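Local coordinates for protein secretin XcpQ (Pseudomonas aeruginosa, PDB 4E9J) that forms the outer-membrane channel of a type II secretion system that exports proteins such as elastase LasB, this chain being its periplasmic N0-N1-N2 portion, at residues P130-L135 / G140-V145; E33-I38 / S75-H80. All coordinates share one frame; numbering follows the deposited sequence.

How the contacts relate
The two contacts occupy successive periplasmic domains: contact 2 joins the helix pair of N0, and contact 1 packs residues 130-135 against an edge strand of N1. Contact 2 closes along the chain before contact 1 opens, and their centres lie about 19 Å apart. They nevertheless meet directly. Leu142 of contact 1 points to residues 130-135, whereas His141 and Ala143, beside it on the same strand, lie against the N0 helix that carries residues 75-80. His141 NE2 is 2.8 Å from Ser75 OG, a probable hydrogen bond, and Ala143 CB packs 3.7 Å from Ser75 OG. Strand 141-145 thus links the N1 core to N0.

Contact 1 of 2, residues P130-L135 / G140-V145; sequences PLIRPL and GHLAAV
Leu142 reaches from strand 141-145 to residues 130-135, where helix gives way to a 3-10 turn and Ile132 and Arg133 receive it from two directions. The strand, the helix and their neighbours belong to the N1 domain, whose β-α-β-β-α order and three-stranded sheet backed by two helices give it a KH-like fold; four residues separate the two segments.

The apolar part is a meeting of branched side chains that cross at about a right angle. Ile132 CD1 touches both methyls of Leu142, with CD1 the nearer at 3.8 Å. Ile132 CG1 adds a contact of 3.9 Å with Leu142 CD2. Two torsions bring this about: Ile132 CG1 sits between its own N and carbonyl carbon (chi1 59°), while Leu142 CG extends opposite its backbone N (chi1 178°). Ile132 also packs on Leu151 of strand 150-155 and on Ile167 and Leu170 of helix 157-171, and Leu142 touches Ile153.

Arg133 makes the second kind of contact, one without polar pairing to the strand. Its CA lies 4.2 Å from Leu142 CD2, and that same methyl lies over one face of the guanidinium. The backbone makes a 3-10 turn here, Leu135 N bonding to Ile132 O at 2.9 Å.

Nearby, Leu131 packs on Ile222 and Leu224 of N2, and Pro130 meets Arg220 of the second subunit.

The two segments are joined by dispersion and shape alone: the partly exposed leucine is covered by a buried isoleucine on one flank and by an exposed arginine on another. The guanidinium lies loosely beside the methyl, and, as Arg133 is exposed, its N-H groups can probably still meet water.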
ATOM      1  N   PRO A 130       5.829  -6.270   2.638  1.00 32.04           N
ATOM      2  CA  PRO A 130       4.976  -6.290   3.852  1.00 30.85           C
ATOM      3  C   PRO A 130       5.746  -6.604   5.142  1.00 33.00           C
ATOM      4  O   PRO A 130       5.284  -6.262   6.235  1.00 30.71           O
ATOM      5  CB  PRO A 130       3.882  -7.321   3.543  1.00 32.49           C
ATOM      6  CG  PRO A 130       4.195  -7.885   2.178  1.00 38.08           C
ATOM      7  CD  PRO A 130       5.521  -7.384   1.719  1.00 33.92           C
ATOM      8  N   LEU A 131       6.935  -7.222   5.024  1.00 28.44           N
ATOM      9  CA  LEU A 131       7.731  -7.549   6.205  1.00 27.62           C
ATOM     10  C   LEU A 131       8.587  -6.361   6.676  1.00 32.91           C
ATOM     11  O   LEU A 131       8.992  -6.318   7.833  1.00 31.60           O
ATOM     12  CB  LEU A 131       8.607  -8.752   5.901  1.00 27.47           C
ATOM     13  CG  LEU A 131       7.900  -9.947   5.219  1.00 31.30           C
ATOM     14  CD1 LEU A 131       8.870 -11.070   5.015  1.00 31.57           C
ATOM     15  CD2 LEU A 131       6.673 -10.406   6.007  1.00 33.82           C
ATOM     16  N   ILE A 132       8.866  -5.403   5.793  1.00 32.02           N
ATOM     17  CA  ILE A 132       9.676  -4.249   6.180  1.00 32.72           C
ATOM     18  C   ILE A 132       8.830  -2.996   6.382  1.00 34.37           C
ATOM     19  O   ILE A 132       9.300  -2.074   7.033  1.00 32.98           O
ATOM     20  CB  ILE A 132      10.884  -4.019   5.223  1.00 36.61           C
ATOM     21  CG1 ILE A 132      10.436  -3.793   3.783  1.00 38.35           C
ATOM     22  CG2 ILE A 132      11.878  -5.211   5.318  1.00 38.18           C
ATOM     23  CD1 ILE A 132      11.477  -3.182   2.926  1.00 54.51           C
ATOM     24  N   ARG A 133       7.603  -2.948   5.853  1.00 33.95           N
ATOM     25  CA  ARG A 133       6.735  -1.784   6.061  1.00 35.03           C
ATOM     26  C   ARG A 133       6.547  -1.412   7.555  1.00 38.12           C
ATOM     27  O   ARG A 133       6.670  -0.220   7.851  1.00 37.29           O
ATOM     28  CB  ARG A 133       5.378  -1.904   5.348  1.00 36.49           C
ATOM     29  CG  ARG A 133       4.864  -0.544   4.885  1.00 50.76           C
ATOM     30  CD  ARG A 133       3.511  -0.619   4.217  1.00 55.98           C
ATOM     31  NE  ARG A 133       3.549  -1.179   2.867  1.00 60.11           N
ATOM     32  CZ  ARG A 133       3.935  -0.532   1.767  1.00 76.04           C
ATOM     33  NH1 ARG A 133       4.372   0.725   1.838  1.00 62.71           N
ATOM     34  NH2 ARG A 133       3.906  -1.142   0.588  1.00 67.69           N
ATOM     35  N   PRO A 134       6.432  -2.338   8.544  1.00 35.38           N
ATOM     36  CA  PRO A 134       6.340  -1.870   9.949  1.00 35.12           C
ATOM     37  C   PRO A 134       7.524  -1.027  10.421  1.00 40.45           C
ATOM     38  O   PRO A 134       7.435  -0.357  11.455  1.00 38.91           O
ATOM     39  CB  PRO A 134       6.254  -3.165  10.779  1.00 36.62           C
ATOM     40  CG  PRO A 134       6.070  -4.257   9.850  1.00 40.73           C
ATOM     41  CD  PRO A 134       6.318  -3.817   8.456  1.00 36.61           C
ATOM     42  N   LEU A 135       8.634  -1.074   9.681  1.00 38.45           N
ATOM     43  CA  LEU A 135       9.828  -0.366  10.060  1.00 39.17           C
ATOM     44  C   LEU A 135       9.950   0.987   9.400  1.00 42.04           C
ATOM     45  O   LEU A 135      10.827   1.737   9.803  1.00 43.11           O
ATOM     46  CB  LEU A 135      11.042  -1.209   9.701  1.00 40.54           C
ATOM     47  CG  LEU A 135      11.034  -2.644  10.242  1.00 47.91           C
ATOM     48  CD1 LEU A 135      12.188  -3.422   9.678  1.00 49.07           C
ATOM     49  CD2 LEU A 135      11.083  -2.654  11.753  1.00 50.28           C
ATOM     50  N   GLY A 140       8.353   8.568   6.117  1.00 45.61           N
ATOM     51  CA  GLY A 140       9.212   7.910   5.155  1.00 43.57           C
ATOM     52  C   GLY A 140       8.522   7.477   3.887  1.00 42.50           C
ATOM     53  O   GLY A 140       7.361   7.787   3.635  1.00 40.74           O
ATOM     54  N   HIS A 141       9.264   6.743   3.082  1.00 37.70           N
ATOM     55  CA  HIS A 141       8.800   6.280   1.786  1.00 35.47           C
ATOM     56  C   HIS A 141       9.323   4.897   1.551  1.00 37.73           C
ATOM     57  O   HIS A 141      10.443   4.587   1.930  1.00 36.10           O
ATOM     58  CB  HIS A 141       9.325   7.211   0.686  1.00 36.27           C
ATOM     59  CG  HIS A 141       8.870   6.891  -0.696  1.00 38.88           C
ATOM     60  ND1 HIS A 141       7.657   7.317  -1.178  1.00 40.38           N
ATOM     61  CD2 HIS A 141       9.504   6.200  -1.663  1.00 40.77           C
ATOM     62  CE1 HIS A 141       7.579   6.865  -2.420  1.00 40.19           C
ATOM     63  NE2 HIS A 141       8.679   6.210  -2.763  1.00 40.50           N
ATOM     64  N   LEU A 142       8.526   4.066   0.905  1.00 34.78           N
ATOM     65  CA  LEU A 142       8.960   2.733   0.534  1.00 35.97           C
ATOM     66  C   LEU A 142       8.328   2.410  -0.803  1.00 41.19           C
ATOM     67  O   LEU A 142       7.120   2.511  -0.930  1.00 39.85           O
ATOM     68  CB  LEU A 142       8.599   1.695   1.609  1.00 36.16           C
ATOM     69  CG  LEU A 142       8.968   0.242   1.302  1.00 40.57           C
ATOM     70  CD1 LEU A 142      10.477   0.065   1.172  1.00 42.34           C
ATOM     71  CD2 LEU A 142       8.440  -0.689   2.410  1.00 40.98           C
ATOM     72  N   ALA A 143       9.153   2.089  -1.812  1.00 38.66           N
ATOM     73  CA  ALA A 143       8.692   1.734  -3.157  1.00 37.63           C
ATOM     74  C   ALA A 143       9.537   0.597  -3.717  1.00 40.05           C
ATOM     75  O   ALA A 143      10.710   0.487  -3.379  1.00 37.82           O
ATOM     76  CB  ALA A 143       8.782   2.939  -4.085  1.00 38.17           C
ATOM     77  N   ALA A 144       8.936  -0.234  -4.585  1.00 36.60           N
ATOM     78  CA  ALA A 144       9.628  -1.322  -5.268  1.00 36.43           C
ATOM     79  C   ALA A 144      10.133  -0.866  -6.636  1.00 38.32           C
ATOM     80  O   ALA A 144       9.484  -0.046  -7.297  1.00 37.98           O
ATOM     81  CB  ALA A 144       8.689  -2.506  -5.458  1.00 37.44           C
ATOM     82  N   VAL A 145      11.278  -1.410  -7.062  1.00 34.92           N
ATOM     83  CA  VAL A 145      11.858  -1.213  -8.403  1.00 34.36           C
ATOM     84  C   VAL A 145      12.051  -2.653  -8.920  1.00 38.43           C
ATOM     85  O   VAL A 145      13.144  -3.215  -8.808  1.00 35.47           O
ATOM     86  CB  VAL A 145      13.181  -0.405  -8.399  1.00 38.95           C
ATOM     87  CG1 VAL A 145      13.676  -0.163  -9.827  1.00 39.47           C
ATOM     88  CG2 VAL A 145      13.005   0.920  -7.676  1.00 39.48           C
TER

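Contact 2 of 2, residues E33-I38 / S75-H80; sequences EFIDQI and SVMSTH
An antiparallel helix pair forms this part of the N0 domain: the short segments of helices 31-42 and 66-79 run at 158° to each other, with 11.9 Å between their axes at closest approach. That spacing is bridged by side chains, all four of which are buried, and the joint is wholly apolar.

Phe34 and Val76 approach from opposite directions. Phe34 CG lies opposite its backbone N (chi1 176°), which sends the ring across the gap to the valine. Its CE2 atom lies 3.6 Å from both CB and CG1 of Val76, and CZ is 4.0 Å from CG2, so CB and both methyls of Val76 meet the ring, CG1 coming at it obliquely. Ile38, one turn further along the same helix, places CG1 3.7 Å above one ring face, offset toward the rim. Val56 and Val58 of strand 55-61 also touch Phe34, joining the pair to the sheet, and Phe73, from helix 66-79 itself, adds to the packing.

Met77 folds back on itself, bent at both chi2 and chi3, to bring its terminal methyl between two residues of the facing helix. CE meets the Phe34 ring at its edge, close to the ring plane, 4.0 Å from CD2, and lies 3.9 Å from Ile35 CG1.

Within helix 66-79, Ser75 O accepts from both Thr79 N and Thr79 OG1, which come from opposite faces of the carbonyl plane; Thr79 OG1, 2.8 Å from Ser75 O, is also hydrogen-bonded to Ser154 OG.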
ATOM      1  N   GLU A  33      19.106  21.004  -7.166  1.00 37.86           N
ATOM      2  CA  GLU A  33      20.284  20.419  -7.804  1.00 38.08           C
ATOM      3  C   GLU A  33      19.942  19.008  -8.243  1.00 39.60           C
ATOM      4  O   GLU A  33      20.231  18.628  -9.377  1.00 39.47           O
ATOM      5  CB  GLU A  33      21.503  20.400  -6.851  1.00 39.70           C
ATOM      6  CG  GLU A  33      22.696  19.665  -7.443  1.00 56.30           C
ATOM      7  CD  GLU A  33      24.010  19.888  -6.716  1.00 96.52           C
ATOM      8  OE1 GLU A  33      24.326  21.067  -6.438  1.00112.89           O
ATOM      9  OE2 GLU A  33      24.721  18.899  -6.426  1.00 88.56           O
ATOM     10  N   PHE A  34      19.286  18.241  -7.366  1.00 34.81           N
ATOM     11  CA  PHE A  34      18.874  16.886  -7.732  1.00 33.17           C
ATOM     12  C   PHE A  34      17.961  16.896  -8.971  1.00 33.86           C
ATOM     13  O   PHE A  34      18.152  16.075  -9.861  1.00 33.05           O
ATOM     14  CB  PHE A  34      18.214  16.181  -6.547  1.00 34.36           C
ATOM     15  CG  PHE A  34      17.675  14.814  -6.899  1.00 34.46           C
ATOM     16  CD1 PHE A  34      18.539  13.759  -7.184  1.00 37.45           C
ATOM     17  CD2 PHE A  34      16.309  14.598  -7.010  1.00 33.30           C
ATOM     18  CE1 PHE A  34      18.037  12.499  -7.535  1.00 37.73           C
ATOM     19  CE2 PHE A  34      15.811  13.353  -7.377  1.00 36.11           C
ATOM     20  CZ  PHE A  34      16.674  12.304  -7.621  1.00 34.91           C
ATOM     21  N   ILE A  35      17.031  17.851  -9.054  1.00 30.94           N
ATOM     22  CA  ILE A  35      16.125  17.985 -10.219  1.00 30.82           C
ATOM     23  C   ILE A  35      16.919  18.269 -11.506  1.00 35.89           C
ATOM     24  O   ILE A  35      16.656  17.647 -12.538  1.00 35.29           O
ATOM     25  CB  ILE A  35      15.045  19.068  -9.944  1.00 32.86           C
ATOM     26  CG1 ILE A  35      14.073  18.583  -8.838  1.00 32.90           C
ATOM     27  CG2 ILE A  35      14.280  19.419 -11.224  1.00 32.32           C
ATOM     28  CD1 ILE A  35      13.302  19.771  -8.071  1.00 41.22           C
ATOM     29  N   ASP A  36      17.883  19.209 -11.434  1.00 34.25           N
ATOM     30  CA  ASP A  36      18.768  19.550 -12.562  1.00 34.51           C
ATOM     31  C   ASP A  36      19.573  18.333 -13.016  1.00 35.65           C
ATOM     32  O   ASP A  36      19.697  18.106 -14.220  1.00 33.67           O
ATOM     33  CB  ASP A  36      19.757  20.668 -12.179  1.00 37.26           C
ATOM     34  CG  ASP A  36      19.171  22.053 -12.062  1.00 55.60           C
ATOM     35  OD1 ASP A  36      18.083  22.289 -12.628  1.00 57.87           O
ATOM     36  OD2 ASP A  36      19.840  22.929 -11.469  1.00 67.54           O
ATOM     37  N   GLN A  37      20.104  17.545 -12.074  1.00 30.85           N
ATOM     38  CA  GLN A  37      20.845  16.333 -12.450  1.00 30.29           C
ATOM     39  C   GLN A  37      19.928  15.337 -13.163  1.00 36.09           C
ATOM     40  O   GLN A  37      20.354  14.695 -14.121  1.00 35.27           O
ATOM     41  CB  GLN A  37      21.467  15.662 -11.217  1.00 30.78           C
ATOM     42  CG  GLN A  37      22.659  16.400 -10.617  1.00 47.17           C
ATOM     43  CD  GLN A  37      23.827  16.572 -11.557  1.00 67.53           C
ATOM     44  OE1 GLN A  37      24.377  17.668 -11.670  1.00 59.46           O
ATOM     45  NE2 GLN A  37      24.247  15.511 -12.260  1.00 62.40           N
ATOM     46  N   ILE A  38      18.669  15.191 -12.690  1.00 33.21           N
ATOM     47  CA  ILE A  38      17.742  14.259 -13.338  1.00 32.55           C
ATOM     48  C   ILE A  38      17.452  14.753 -14.762  1.00 36.85           C
ATOM     49  O   ILE A  38      17.290  13.936 -15.674  1.00 37.87           O
ATOM     50  CB  ILE A  38      16.445  14.044 -12.495  1.00 34.64           C
ATOM     51  CG1 ILE A  38      16.746  13.253 -11.191  1.00 33.81           C
ATOM     52  CG2 ILE A  38      15.361  13.312 -13.315  1.00 36.68           C
ATOM     53  CD1 ILE A  38      17.066  11.748 -11.362  1.00 38.96           C
ATOM     54  N   SER A  75      10.269   8.881  -6.459  1.00 26.63           N
ATOM     55  CA  SER A  75      10.334   8.509  -5.056  1.00 26.72           C
ATOM     56  C   SER A  75      10.892   9.654  -4.234  1.00 31.72           C
ATOM     57  O   SER A  75      10.394   9.905  -3.142  1.00 31.37           O
ATOM     58  CB  SER A  75      11.192   7.262  -4.847  1.00 30.38           C
ATOM     59  OG  SER A  75      10.404   6.090  -4.975  1.00 40.89           O
ATOM     60  N   VAL A  76      11.923  10.354  -4.743  1.00 29.34           N
ATOM     61  CA  VAL A  76      12.499  11.502  -4.033  1.00 28.62           C
ATOM     62  C   VAL A  76      11.479  12.645  -3.975  1.00 30.30           C
ATOM     63  O   VAL A  76      11.292  13.244  -2.924  1.00 30.54           O
ATOM     64  CB  VAL A  76      13.869  11.924  -4.641  1.00 33.29           C
ATOM     65  CG1 VAL A  76      14.335  13.283  -4.115  1.00 32.67           C
ATOM     66  CG2 VAL A  76      14.922  10.857  -4.342  1.00 33.40           C
ATOM     67  N   MET A  77      10.790  12.917  -5.069  1.00 27.09           N
ATOM     68  CA  MET A  77       9.787  13.989  -5.097  1.00 27.81           C
ATOM     69  C   MET A  77       8.674  13.672  -4.089  1.00 37.39           C
ATOM     70  O   MET A  77       8.373  14.494  -3.227  1.00 37.95           O
ATOM     71  CB  MET A  77       9.173  14.109  -6.504  1.00 29.68           C
ATOM     72  CG  MET A  77      10.042  14.808  -7.576  1.00 31.76           C
ATOM     73  SD  MET A  77      10.893  16.354  -7.135  1.00 35.70           S
ATOM     74  CE  MET A  77      12.437  15.741  -6.736  1.00 32.82           C
ATOM     75  N   SER A  78       8.095  12.464  -4.179  1.00 34.90           N
ATOM     76  CA  SER A  78       7.073  11.996  -3.250  1.00 34.73           C
ATOM     77  C   SER A  78       7.553  12.016  -1.799  1.00 38.38           C
ATOM     78  O   SER A  78       6.790  12.454  -0.941  1.00 37.78           O
ATOM     79  CB  SER A  78       6.584  10.600  -3.628  1.00 39.79           C
ATOM     80  OG  SER A  78       5.682  10.087  -2.663  1.00 57.70           O
ATOM     81  N   THR A  79       8.831  11.652  -1.529  1.00 34.20           N
ATOM     82  CA  THR A  79       9.372  11.695  -0.159  1.00 34.27           C
ATOM     83  C   THR A  79       9.260  13.093   0.454  1.00 39.32           C
ATOM     84  O   THR A  79       8.948  13.198   1.629  1.00 39.14           O
ATOM     85  CB  THR A  79      10.841  11.204  -0.101  1.00 39.97           C
ATOM     86  OG1 THR A  79      10.886   9.795  -0.389  1.00 39.54           O
ATOM     87  CG2 THR A  79      11.532  11.466   1.278  1.00 33.75           C
ATOM     88  N   HIS A  80       9.487  14.148  -0.340  1.00 37.62           N
ATOM     89  CA  HIS A  80       9.491  15.524   0.143  1.00 36.93           C
ATOM     90  C   HIS A  80       8.192  16.293  -0.141  1.00 41.51           C
ATOM     91  O   HIS A  80       8.148  17.496   0.062  1.00 40.25           O
ATOM     92  CB  HIS A  80      10.738  16.238  -0.413  1.00 36.88           C
ATOM     93  CG  HIS A  80      11.999  15.584   0.034  1.00 39.49           C
ATOM     94  ND1 HIS A  80      12.602  16.051   1.183  1.00 41.76           N
ATOM     95  CD2 HIS A  80      12.650  14.466  -0.343  1.00 41.06           C
ATOM     96  CE1 HIS A  80      13.596  15.242   1.452  1.00 41.16           C
ATOM     97  NE2 HIS A  80      13.676  14.278   0.592  1.00 41.22           N
TER